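Rhomboid protease GlpG (Haemophilus influenzae, PDB 2NR9) probably cleaves type-1 transmembrane segments within the inner membrane, acting as an intramembrane serine protease with a serine-histidine catalytic dyad. Local coordinates at residues Ile14-Cys19 with Ser71-Phe76. The protein carries 2 engineered substitutions. Sequence-based numbering, arbitrary orientation.
Sequences ILTALC and SWFFIF. With PQE (3,6,12,15,18,21,24-heptaoxahexatriacontan-1-ol), chain F.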
ATOM      1  N   ILE A  14       0.200  12.810  -4.991  1.00 45.88           N
ATOM      2  CA  ILE A  14      -1.156  13.112  -4.525  1.00 46.98           C
ATOM      3  C   ILE A  14      -1.556  12.276  -3.306  1.00 47.52           C
ATOM      4  O   ILE A  14      -2.172  12.788  -2.367  1.00 49.07           O
ATOM      5  CB  ILE A  14      -2.215  12.915  -5.631  1.00 48.61           C
ATOM      6  CG1 ILE A  14      -2.133  14.042  -6.665  1.00 48.96           C
ATOM      7  CG2 ILE A  14      -3.610  12.884  -5.021  1.00 49.07           C
ATOM      8  CD1 ILE A  14      -3.186  13.947  -7.759  1.00 49.59           C
ATOM      9  N   LEU A  15      -1.233  10.982  -3.335  1.00 46.52           N
ATOM     10  CA  LEU A  15      -1.582  10.082  -2.229  1.00 46.87           C
ATOM     11  C   LEU A  15      -0.771  10.375  -0.967  1.00 47.56           C
ATOM     12  O   LEU A  15      -1.298  10.337   0.154  1.00 49.10           O
ATOM     13  CB  LEU A  15      -1.427   8.615  -2.651  1.00 46.63           C
ATOM     14  CG  LEU A  15      -2.462   8.109  -3.657  1.00 48.10           C
ATOM     15  CD1 LEU A  15      -2.103   6.714  -4.165  1.00 48.68           C
ATOM     16  CD2 LEU A  15      -3.863   8.125  -3.045  1.00 47.60           C
ATOM     17  N   THR A  16       0.502  10.684  -1.145  1.00 47.12           N
ATOM     18  CA  THR A  16       1.348  11.028  -0.010  1.00 48.48           C
ATOM     19  C   THR A  16       0.848  12.318   0.644  1.00 48.11           C
ATOM     20  O   THR A  16       0.609  12.363   1.856  1.00 48.56           O
ATOM     21  CB  THR A  16       2.809  11.177  -0.442  1.00 48.69           C
ATOM     22  OG1 THR A  16       3.234   9.971  -1.097  1.00 49.12           O
ATOM     23  CG2 THR A  16       3.701  11.448   0.760  1.00 49.33           C
ATOM     24  N   ALA A  17       0.620  13.342  -0.174  1.00 48.02           N
ATOM     25  CA  ALA A  17       0.146  14.635   0.324  1.00 48.68           C
ATOM     26  C   ALA A  17      -1.239  14.549   0.988  1.00 48.68           C
ATOM     27  O   ALA A  17      -1.528  15.292   1.922  1.00 48.45           O
ATOM     28  CB  ALA A  17       0.146  15.676  -0.793  1.00 47.86           C
ATOM     29  N   LEU A  18      -2.097  13.667   0.483  1.00 49.34           N
ATOM     30  CA  LEU A  18      -3.424  13.469   1.081  1.00 50.89           C
ATOM     31  C   LEU A  18      -3.299  12.881   2.475  1.00 51.08           C
ATOM     32  O   LEU A  18      -4.018  13.281   3.399  1.00 51.81           O
ATOM     33  CB  LEU A  18      -4.306  12.561   0.215  1.00 50.80           C
ATOM     34  CG  LEU A  18      -5.104  13.208  -0.914  1.00 52.08           C
ATOM     35  CD1 LEU A  18      -5.878  12.152  -1.682  1.00 51.91           C
ATOM     36  CD2 LEU A  18      -6.052  14.260  -0.353  1.00 52.17           C
ATOM     37  N   CYS A  19      -2.425  11.888   2.612  1.00 50.45           N
ATOM     38  CA  CYS A  19      -2.182  11.264   3.907  1.00 49.82           C
ATOM     39  C   CYS A  19      -1.677  12.291   4.903  1.00 50.12           C
ATOM     40  O   CYS A  19      -2.158  12.350   6.033  1.00 50.81           O
ATOM     41  CB  CYS A  19      -1.190  10.100   3.787  1.00 48.03           C
ATOM     42  SG  CYS A  19      -1.885   8.576   3.046  1.00 48.31           S
ATOM     43  N   SER A  71       7.291   6.959   3.723  1.00 50.94           N
ATOM     44  CA  SER A  71       8.659   6.808   3.214  1.00 51.28           C
ATOM     45  C   SER A  71       8.708   5.666   2.204  1.00 51.20           C
ATOM     46  O   SER A  71       9.130   5.847   1.064  1.00 52.19           O
ATOM     47  CB  SER A  71       9.637   6.513   4.355  1.00 51.59           C
ATOM     48  OG  SER A  71       9.633   7.545   5.329  1.00 53.63           O
ATOM     49  N   TRP A  72       8.285   4.484   2.646  1.00 50.55           N
ATOM     50  CA  TRP A  72       8.277   3.297   1.804  1.00 51.40           C
ATOM     51  C   TRP A  72       7.357   3.430   0.587  1.00 51.11           C
ATOM     52  O   TRP A  72       7.721   3.017  -0.514  1.00 51.50           O
ATOM     53  CB  TRP A  72       7.922   2.057   2.628  1.00 54.08           C
ATOM     54  CG  TRP A  72       9.034   1.598   3.524  1.00 56.50           C
ATOM     55  CD1 TRP A  72       9.389   2.129   4.731  1.00 57.71           C
ATOM     56  CD2 TRP A  72       9.934   0.513   3.282  1.00 57.88           C
ATOM     57  NE1 TRP A  72      10.460   1.443   5.252  1.00 58.76           N
ATOM     58  CE2 TRP A  72      10.810   0.442   4.384  1.00 58.77           C
ATOM     59  CE3 TRP A  72      10.083  -0.410   2.242  1.00 58.89           C
ATOM     60  CZ2 TRP A  72      11.826  -0.509   4.470  1.00 59.77           C
ATOM     61  CZ3 TRP A  72      11.088  -1.357   2.332  1.00 59.53           C
ATOM     62  CH2 TRP A  72      11.945  -1.401   3.439  1.00 59.87           C
ATOM     63  N   PHE A  73       6.173   4.008   0.779  1.00 49.80           N
ATOM     64  CA  PHE A  73       5.241   4.209  -0.343  1.00 50.21           C
ATOM     65  C   PHE A  73       5.762   5.239  -1.342  1.00 50.12           C
ATOM     66  O   PHE A  73       5.588   5.080  -2.548  1.00 49.45           O
ATOM     67  CB  PHE A  73       3.843   4.619   0.142  1.00 49.96           C
ATOM     68  CG  PHE A  73       2.841   4.838  -0.987  1.00 51.10           C
ATOM     69  CD1 PHE A  73       2.220   3.761  -1.600  1.00 50.34           C
ATOM     70  CD2 PHE A  73       2.534   6.120  -1.430  1.00 51.05           C
ATOM     71  CE1 PHE A  73       1.307   3.956  -2.628  1.00 51.12           C
ATOM     72  CE2 PHE A  73       1.626   6.321  -2.464  1.00 50.82           C
ATOM     73  CZ  PHE A  73       1.007   5.242  -3.056  1.00 51.10           C
ATOM     74  N   PHE A  74       6.390   6.301  -0.846  1.00 49.57           N
ATOM     75  CA  PHE A  74       6.880   7.335  -1.740  1.00 49.66           C
ATOM     76  C   PHE A  74       7.978   6.776  -2.639  1.00 49.18           C
ATOM     77  O   PHE A  74       7.940   6.943  -3.857  1.00 48.25           O
ATOM     78  CB  PHE A  74       7.376   8.556  -0.962  1.00 50.91           C
ATOM     79  CG  PHE A  74       7.687   9.741  -1.834  1.00 51.70           C
ATOM     80  CD1 PHE A  74       6.672  10.581  -2.273  1.00 52.03           C
ATOM     81  CD2 PHE A  74       8.988  10.008  -2.227  1.00 51.44           C
ATOM     82  CE1 PHE A  74       6.951  11.666  -3.098  1.00 51.76           C
ATOM     83  CE2 PHE A  74       9.272  11.090  -3.047  1.00 52.11           C
ATOM     84  CZ  PHE A  74       8.251  11.921  -3.480  1.00 51.65           C
ATOM     85  N   ILE A  75       8.913   6.051  -2.034  1.00 48.64           N
ATOM     86  CA  ILE A  75      10.005   5.439  -2.768  1.00 48.04           C
ATOM     87  C   ILE A  75       9.552   4.362  -3.755  1.00 49.30           C
ATOM     88  O   ILE A  75       9.827   4.461  -4.946  1.00 49.33           O
ATOM     89  CB  ILE A  75      11.057   4.829  -1.819  1.00 48.53           C
ATOM     90  CG1 ILE A  75      11.786   5.933  -1.049  1.00 47.78           C
ATOM     91  CG2 ILE A  75      12.054   3.986  -2.606  1.00 47.93           C
ATOM     92  CD1 ILE A  75      12.929   5.419  -0.166  1.00 49.20           C
ATOM     93  N   PHE A  76       8.851   3.342  -3.261  1.00 50.07           N
ATOM     94  CA  PHE A  76       8.455   2.209  -4.109  1.00 49.93           C
ATOM     95  C   PHE A  76       7.175   2.420  -4.919  1.00 50.22           C
ATOM     96  O   PHE A  76       7.033   1.872  -6.014  1.00 49.88           O
ATOM     97  CB  PHE A  76       8.438   0.901  -3.314  1.00 50.64           C
ATOM     98  CG  PHE A  76       9.791   0.525  -2.746  1.00 51.95           C
ATOM     99  CD1 PHE A  76      10.173   0.959  -1.484  1.00 51.96           C
ATOM    100  CD2 PHE A  76      10.710  -0.183  -3.510  1.00 51.90           C
ATOM    101  CE1 PHE A  76      11.435   0.656  -0.975  1.00 53.05           C
ATOM    102  CE2 PHE A  76      11.973  -0.498  -3.004  1.00 53.03           C
ATOM    103  CZ  PHE A  76      12.335  -0.072  -1.740  1.00 52.28           C
TER
HETATM  104  O47 PQE F 205       2.390  14.934  17.764  0.65 57.02           O
HETATM  105  C68 PQE F 205       2.660  13.662  18.374  0.65 59.42           C
HETATM  106  C52 PQE F 205       1.666  12.623  17.858  0.65 60.51           C
HETATM  107  O70 PQE F 205       1.959  11.352  18.441  0.65 61.67           O
HETATM  108  C55 PQE F 205       2.774  10.546  17.588  0.65 62.12           C
HETATM  109  C58 PQE F 205       3.342   9.371  18.379  0.65 63.29           C
HETATM  110  O71 PQE F 205       4.467   8.827  17.690  0.65 64.45           O
HETATM  111  C61 PQE F 205       5.680   9.013  18.421  0.65 65.55           C
HETATM  112  C62 PQE F 205       5.643  10.356  19.141  0.65 66.25           C
HETATM  113  C63 PQE F 205       6.968  11.098  19.006  0.65 67.25           C
HETATM  114  C66 PQE F 205       7.606  10.853  17.643  1.00 67.94           C
HETATM  115  C67 PQE F 205       7.309  11.997  16.681  1.00 69.16           C
HETATM  116  O72 PQE F 205       7.836  11.680  15.392  1.00 70.90           O
HETATM  117  C65 PQE F 205       7.593  12.727  14.450  1.00 71.66           C
HETATM  118  C64 PQE F 205       8.078  12.305  13.065  1.00 71.77           C
HETATM  119  O73 PQE F 205       7.625  13.245  12.087  1.00 72.10           O
HETATM  120  C60 PQE F 205       6.206  13.401  12.107  1.00 72.48           C
HETATM  121  C59 PQE F 205       5.677  13.458  10.677  1.00 72.94           C
HETATM  122  O74 PQE F 205       4.287  13.787  10.688  1.00 73.48           O
HETATM  123  C57 PQE F 205       3.636  13.407   9.474  1.00 74.01           C
HETATM  124  C56 PQE F 205       4.535  13.721   8.281  1.00 74.41           C
HETATM  125  O75 PQE F 205       4.976  12.508   7.666  1.00 74.79           O
HETATM  126  C54 PQE F 205       6.237  12.676   7.019  1.00 75.53           C
HETATM  127  C53 PQE F 205       6.486  11.513   6.063  1.00 76.19           C
HETATM  128  O76 PQE F 205       6.977  12.010   4.819  1.00 76.71           O
HETATM  129  C51 PQE F 205       8.050  11.213   4.314  1.00 77.61           C
HETATM  130  C50 PQE F 205       8.394  11.639   2.887  1.00 78.26           C
HETATM  131  C49 PQE F 205       9.252  10.584   2.193  1.00 79.10           C
HETATM  132  C48 PQE F 205      10.550  11.180   1.659  1.00 79.87           C
HETATM  133  C47 PQE F 205      11.434  10.100   1.046  1.00 80.93           C
HETATM  134  C46 PQE F 205      12.746   9.961   1.812  1.00 82.01           C
HETATM  135  C45 PQE F 205      13.410   8.617   1.532  1.00 83.01           C
HETATM  136  C44 PQE F 205      14.569   8.360   2.493  1.00 83.92           C
HETATM  137  C43 PQE F 205      15.337   7.096   2.111  1.00 84.67           C
HETATM  138  C42 PQE F 205      16.833   7.372   1.984  1.00 85.18           C
HETATM  139  C41 PQE F 205      17.661   6.214   2.533  1.00 85.49           C
HETATM  140  C40 PQE F 205      18.799   6.717   3.400  1.00 85.76           C
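Thr16 stands between the rings of Phe73 and Phe74, an instance of how transmembrane helices pack around a small polar side chain whose hydroxyl is satisfied by a backbone carbonyl of its own helix. Its OG1 meets both phenylalanines at the ring edge, near the ring plane, lying 3.7 Å from Phe74 CD1 and 3.9 Å from Phe73 CD2. With OG1 beside the backbone N (chi1 -56°), the hydroxyl hydrogen-bonds to Thr12 O one turn earlier, so the polar atom is provided for within its helix while the same oxygen packs against the two ring edges.

The apolar part of the contact joins Leu15 to Phe73. Leu15 CD1 approaches Phe73 CZ obliquely to 3.6 Å, and Leu15 CB comes within 3.8 Å of Phe73 CE2. Phe73 extends its ring across the interface with CG anti to the backbone N (chi1 -180°). No hydrogen bond links the two segments.

Detergent contributes on the other helix: the alkyl chain of the bound PQE runs past Ile75, whose CD1 is 3.7 Å from PQE C45, and skirts Phe74.

The contact joins helices 10-27 and 63-84, which correspond to the first and second predicted transmembrane segments; 14-19 and 71-76 are nearly antiparallel, at 165°, with axes 10.3 Å apart at closest approach. Phe73 also touches Leu115, next to the nucleophile Ser116, while Trp72 and Phe76 pack against helix 116-131.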